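PDB 2IPI: aclacinomycin-N/aclacinomycin-A oxidase from Streptomyces galilaeus, which oxidises the terminal sugar of aclacinomycin antibiotics in two successive oxygen-dependent steps, from aclacinomycin N to A and then to Y, using bicovalently attached FAD. Local coordinates for residues 184-187 with 191-194; 253-258 with 326-331; 230-233 with 239-242. All coordinates share one frame; numbering follows the deposited sequence.

Contact 1: 184-187 with 191-194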
# COMPACT_ATOMS: atom_id res chain seq x y z
N VAL A 184 -9.90 20.71 4.85
CA VAL A 184 -9.47 21.40 3.64
C VAL A 184 -9.30 22.90 3.88
O VAL A 184 -9.69 23.42 4.93
CB VAL A 184 -10.50 21.16 2.54
CG1 VAL A 184 -10.56 19.67 2.18
CG2 VAL A 184 -11.89 21.62 2.95
N VAL A 185 -8.66 23.61 2.95
CA VAL A 185 -8.41 25.04 3.10
C VAL A 185 -9.00 25.78 1.89
O VAL A 185 -8.82 25.35 0.75
CB VAL A 185 -6.93 25.39 3.27
CG1 VAL A 185 -6.72 26.90 3.21
CG2 VAL A 185 -6.38 24.83 4.58
N ASP A 186 -9.70 26.85 2.21
CA ASP A 186 -10.40 27.79 1.40
C ASP A 186 -9.51 28.54 0.41
O ASP A 186 -8.34 28.70 0.72
CB ASP A 186 -11.03 28.89 2.30
CG ASP A 186 -12.54 28.73 2.23
OD1 ASP A 186 -13.00 28.10 1.26
OD2 ASP A 186 -13.22 29.24 3.14
N ALA A 187 -10.10 29.00 -0.69
CA ALA A 187 -9.45 29.97 -1.56
C ALA A 187 -9.12 31.24 -0.77
O ALA A 187 -8.10 31.88 -1.04
CB ALA A 187 -10.32 30.30 -2.76
N ALA A 191 -9.17 27.23 6.95
CA ALA A 191 -9.35 25.80 7.21
C ALA A 191 -10.82 25.50 7.50
O ALA A 191 -11.48 26.29 8.18
CB ALA A 191 -8.48 25.32 8.35
N ARG A 192 -11.33 24.38 7.01
CA ARG A 192 -12.72 24.00 7.21
C ARG A 192 -12.90 22.49 7.28
O ARG A 192 -12.23 21.71 6.61
CB ARG A 192 -13.63 24.55 6.10
CG ARG A 192 -12.92 25.12 4.88
CD ARG A 192 -13.46 26.46 4.44
NE ARG A 192 -13.89 27.35 5.52
CZ ARG A 192 -15.02 28.06 5.52
NH1 ARG A 192 -15.85 27.98 4.49
NH2 ARG A 192 -15.32 28.84 6.54
N LYS A 193 -13.86 22.03 8.09
CA LYS A 193 -14.13 20.59 8.06
C LYS A 193 -15.31 20.26 7.17
O LYS A 193 -16.37 20.92 7.22
CB LYS A 193 -14.30 20.13 9.51
CG LYS A 193 -14.44 18.61 9.63
CD LYS A 193 -15.25 18.29 10.90
CE LYS A 193 -15.76 19.58 11.53
NZ LYS A 193 -16.99 20.11 10.86
N VAL A 194 -15.13 19.25 6.31
CA VAL A 194 -16.07 18.88 5.28
C VAL A 194 -16.31 17.36 5.28
O VAL A 194 -15.42 16.59 5.64
CB VAL A 194 -15.64 19.24 3.85
CG1 VAL A 194 -15.14 20.68 3.78
CG2 VAL A 194 -14.57 18.28 3.35
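D186 and R192 meet across the end of a hairpin, a carboxylate oxygen lying over a face of the guanidinium. The two planes are tilted 32° apart, and OD2 of D186 is 3.1 Å from NE of R192. No N-H of the arginine points at that oxygen, so this salt bridge rests on charge alone. The arginine chain leaves its backbone nearly eclipsed (chi1 12°) and bends twice further on, at chi2 and chi3, so that the guanidinium turns a face to OD2. That oxygen has a second cationic partner in R190, within the turn; the D186 carboxylate is thus shared by two neighbouring arginines and probably balances part of their charge.

On the same face of the sheet, V184 turns a methyl toward V194. Their side chains cross at about a right angle, and CG2 of V184 lies 3.5 Å from CG1 of V194, tighter than ordinary van der Waals contact. The other face carries a looser apolar pair: CG2 of V185 and CB of A191 are 4.3 Å apart, and V185 also packs on V72 and M76 of helix 65-78.

The backbone fixes this alternation. V184 and R192 form an antiparallel hydrogen-bonded pair, with N of R192 2.8 Å from O of V184 and N of V184 3.1 Å from O of R192, while V185 and A191 make the adjoining non-hydrogen-bonded pair. Together they close the beta hairpin of strands 177-185 and 191-197, at one margin of the antiparallel sheet in the FAD-binding PCMH-type domain.

Contact 2: 253-258 with 326-331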
# COMPACT_ATOMS: atom_id res chain seq x y z
N VAL A 253 6.47 -22.60 1.32
CA VAL A 253 7.26 -23.38 0.39
C VAL A 253 8.61 -22.71 0.18
O VAL A 253 8.67 -21.54 -0.21
CB VAL A 253 6.52 -23.50 -0.96
CG1 VAL A 253 7.19 -24.50 -1.89
CG2 VAL A 253 5.06 -23.88 -0.74
N THR A 254 9.72 -23.40 0.44
CA THR A 254 11.03 -22.79 0.32
C THR A 254 11.98 -23.61 -0.55
O THR A 254 12.01 -24.84 -0.47
CB THR A 254 11.69 -22.61 1.70
OG1 THR A 254 11.48 -21.28 2.18
CG2 THR A 254 13.20 -22.80 1.57
N TRP A 255 12.75 -22.92 -1.39
CA TRP A 255 13.71 -23.54 -2.29
C TRP A 255 15.11 -23.00 -2.02
O TRP A 255 15.33 -21.79 -2.14
CB TRP A 255 13.34 -23.27 -3.74
CG TRP A 255 12.11 -23.89 -4.32
CD1 TRP A 255 12.01 -25.10 -4.94
CD2 TRP A 255 10.79 -23.33 -4.35
NE1 TRP A 255 10.72 -25.34 -5.35
CE2 TRP A 255 9.95 -24.25 -4.99
CE3 TRP A 255 10.24 -22.13 -3.89
CZ2 TRP A 255 8.59 -24.02 -5.19
CZ3 TRP A 255 8.89 -21.91 -4.09
CH2 TRP A 255 8.06 -22.84 -4.74
N ASP A 256 16.05 -23.88 -1.65
CA ASP A 256 17.38 -23.41 -1.24
C ASP A 256 18.16 -22.86 -2.43
O ASP A 256 17.99 -23.35 -3.54
CB ASP A 256 18.19 -24.51 -0.54
CG ASP A 256 17.64 -24.97 0.79
OD1 ASP A 256 16.55 -25.58 0.76
OD2 ASP A 256 18.24 -24.74 1.86
N TRP A 257 18.98 -21.84 -2.24
CA TRP A 257 19.69 -21.21 -3.36
C TRP A 257 20.73 -22.15 -3.95
O TRP A 257 21.02 -22.11 -5.14
CB TRP A 257 20.36 -19.88 -2.95
CG TRP A 257 19.50 -18.71 -3.38
CD1 TRP A 257 18.65 -17.99 -2.60
CD2 TRP A 257 19.41 -18.15 -4.69
NE1 TRP A 257 18.03 -17.02 -3.34
CE2 TRP A 257 18.49 -17.09 -4.63
CE3 TRP A 257 20.02 -18.43 -5.92
CZ2 TRP A 257 18.15 -16.31 -5.74
CZ3 TRP A 257 19.69 -17.66 -7.01
CH2 TRP A 257 18.77 -16.61 -6.93
N SER A 258 21.32 -23.01 -3.12
CA SER A 258 22.41 -23.84 -3.63
C SER A 258 21.90 -24.85 -4.64
O SER A 258 22.61 -25.27 -5.55
CB SER A 258 23.13 -24.53 -2.47
OG SER A 258 22.28 -25.46 -1.83
N ALA A 326 1.68 -26.66 -9.55
CA ALA A 326 1.78 -25.97 -10.85
C ALA A 326 3.03 -25.10 -10.87
O ALA A 326 3.71 -24.96 -11.89
CB ALA A 326 0.53 -25.15 -11.13
N VAL A 327 3.37 -24.51 -9.74
CA VAL A 327 4.52 -23.62 -9.64
C VAL A 327 5.84 -24.28 -9.95
O VAL A 327 6.72 -23.72 -10.62
CB VAL A 327 4.55 -23.04 -8.21
CG1 VAL A 327 5.94 -22.66 -7.73
CG2 VAL A 327 3.62 -21.84 -8.18
N ASN A 328 6.06 -25.51 -9.49
CA ASN A 328 7.42 -26.03 -9.81
C ASN A 328 7.30 -27.28 -10.65
O ASN A 328 8.14 -28.19 -10.56
CB ASN A 328 8.29 -26.21 -8.57
CG ASN A 328 8.04 -27.34 -7.61
OD1 ASN A 328 7.04 -27.31 -6.89
ND2 ASN A 328 8.93 -28.33 -7.58
N GLU A 329 6.28 -27.34 -11.50
CA GLU A 329 6.12 -28.51 -12.35
C GLU A 329 7.36 -28.83 -13.17
O GLU A 329 7.91 -29.93 -13.09
CB GLU A 329 4.94 -28.37 -13.33
CG GLU A 329 4.33 -29.74 -13.62
CD GLU A 329 4.80 -30.40 -14.90
OE1 GLU A 329 4.66 -31.63 -15.01
OE2 GLU A 329 5.32 -29.69 -15.80
N GLY A 330 7.87 -27.89 -13.97
CA GLY A 330 9.02 -28.25 -14.81
C GLY A 330 10.35 -28.04 -14.12
O GLY A 330 11.38 -27.90 -14.78
N THR A 331 10.35 -28.02 -12.80
CA THR A 331 11.53 -27.65 -12.02
C THR A 331 12.44 -28.83 -11.79
O THR A 331 12.09 -30.00 -11.96
CB THR A 331 11.06 -27.04 -10.68
OG1 THR A 331 10.20 -25.93 -11.03
CG2 THR A 331 12.17 -26.47 -9.84
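V327, in the last turn of helix 316-327, brings CG1 against the six-membered part of the W255 indole, 3.7 Å from CH2 of the tryptophan. The methyl approaches the ring obliquely. With chi1 at 152°, CG1 stands roughly opposite the backbone N and reaches out to the far end of the indole, while the V327 carbonyl oxygen accepts a hydrogen bond from N271 of helix 262-278. N328, the first residue to leave helical geometry, comes next. Its amide plane is turned 72° from the indole plane, and OD1 lies near the ring plane at the edge, 4.0 Å from CZ2 of W255. ND2 of N328 is 4.1 Å from NE1 of W255, and this buried indole nitrogen has no hydrogen-bonding partner in the model.

This is helix-on-sheet packing: W255 projects from strand 248-256 of the seven-stranded antiparallel sheet to meet the C-terminal end of a helix, while V253 CG1 lies over one face of its ring near the rim, 3.4 Å above the plane. F293, from another strand of that sheet, also meets the indole, with the ring planes at about 40°.

Beyond N328 the chain reverses in a type I beta turn, closed by a 3.2 Å backbone hydrogen bond from N of T331 to O of N328. E329 and G330 carry the chain round this bend, and T331 then packs on A264 and I268 of helix 262-278.

Contact 3: 230-233 with 239-242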
# COMPACT_ATOMS: atom_id res chain seq x y z
N PRO A 230 -20.69 -1.23 -0.89
CA PRO A 230 -21.75 -0.66 -1.75
C PRO A 230 -22.87 -1.67 -1.98
O PRO A 230 -24.05 -1.32 -1.99
CB PRO A 230 -21.01 -0.33 -3.04
CG PRO A 230 -19.62 -0.01 -2.55
CD PRO A 230 -19.35 -1.05 -1.49
N GLY A 231 -22.53 -2.96 -2.13
CA GLY A 231 -23.64 -3.92 -2.11
C GLY A 231 -23.97 -4.28 -0.66
O GLY A 231 -23.61 -5.39 -0.26
N ALA A 232 -24.63 -3.40 0.11
CA ALA A 232 -25.00 -3.78 1.48
C ALA A 232 -26.41 -3.40 1.93
O ALA A 232 -26.71 -2.24 2.18
CB ALA A 232 -23.95 -3.14 2.40
N THR A 233 -27.33 -4.35 2.08
CA THR A 233 -28.70 -4.14 2.53
C THR A 233 -28.91 -4.27 4.04
O THR A 233 -28.29 -5.08 4.72
CB THR A 233 -29.64 -5.15 1.83
OG1 THR A 233 -29.78 -4.77 0.45
CG2 THR A 233 -31.04 -5.15 2.42
N GLN A 239 -23.46 -7.65 8.48
CA GLN A 239 -23.68 -7.99 7.08
C GLN A 239 -23.42 -6.76 6.20
O GLN A 239 -23.83 -6.78 5.03
CB GLN A 239 -25.09 -8.49 6.82
CG GLN A 239 -25.47 -9.81 7.46
CD GLN A 239 -26.70 -10.38 6.79
OE1 GLN A 239 -26.67 -10.94 5.69
NE2 GLN A 239 -27.84 -10.22 7.48
N LEU A 240 -22.76 -5.76 6.77
CA LEU A 240 -22.54 -4.51 6.03
C LEU A 240 -21.11 -4.42 5.51
O LEU A 240 -20.78 -3.49 4.76
CB LEU A 240 -22.90 -3.28 6.88
CG LEU A 240 -24.40 -3.07 7.10
CD1 LEU A 240 -24.70 -1.71 7.71
CD2 LEU A 240 -25.17 -3.26 5.79
N LEU A 241 -20.25 -5.36 5.88
CA LEU A 241 -18.91 -5.44 5.28
C LEU A 241 -18.54 -6.93 5.22
O LEU A 241 -19.19 -7.72 5.92
CB LEU A 241 -17.85 -4.65 6.03
CG LEU A 241 -17.87 -3.16 6.26
CD1 LEU A 241 -17.02 -2.76 7.45
CD2 LEU A 241 -17.32 -2.52 4.99
N PRO A 242 -17.55 -7.34 4.45
CA PRO A 242 -17.22 -8.77 4.34
C PRO A 242 -16.89 -9.38 5.69
O PRO A 242 -16.27 -8.79 6.57
CB PRO A 242 -15.99 -8.78 3.42
CG PRO A 242 -16.23 -7.56 2.57
CD PRO A 242 -16.63 -6.52 3.61
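A232 and L240 make the close part of this contact, methyl against methyl. CB of A232 points toward the facing segment and meets CD2 of L240 at 3.6 Å, a normal apolar distance. L240 leaves its backbone alongside the facing segment, and its branched end does the reaching. CG lies opposite the carbonyl carbon at a chi1 of -72°, and chi2 of -169° extends CD1 away from CA and leaves CD2 folded back, the methyl that meets A232. The same methyl also lies 3.8 Å from O of T233, so it spans two successive residues of the facing segment. Farther along, L240 packs on F121 of strand 120-123 and on R119, so the leucine is covered by the neighbouring sheet as well as by this loop.

Away from that pair the two segments separate. T233 directs its side chain away from the facing segment and is exposed, and Q239, likewise exposed, contributes mainly its backbone carbonyl: O of Q239 is 4.5 Å from CB of A232. Before the close pair, G231 is the centre of an inverse gamma turn; this turn, with its weak 3.0 Å bond from N of A232 to O of P230, precedes the alanine whose methyl faces L240.

Between 230-233 and 239-242 the contact is thus van der Waals in character, while the polar backbone looks to other parts of the chain: O of A232 accepts a hydrogen bond from R119, and L240 pairs through its backbone with T229. The directional bonding lies with those neighbours, and the contact itself is apolar surface.

The three contacts follow one another in series along the chain: contact 1 closes first, contact 3 next and contact 2 last. Contacts 1 and 3 join nearby residues, contact 2 segments with 67 residues between them. Contact 1 belongs to the five-stranded antiparallel sheet, and contact 3 lies in the loop leading from its strand 221-227 to strand 248-256 of the seven-stranded sheet, where contact 2 is built. Centre to centre, contacts 1 and 2 are about 55 Å apart, on opposite sides of the chain's centre; contact 3 is about 31 Å from contact 1 and about 40 Å from contact 2. They are separate pieces of packing, away from the annotated sites.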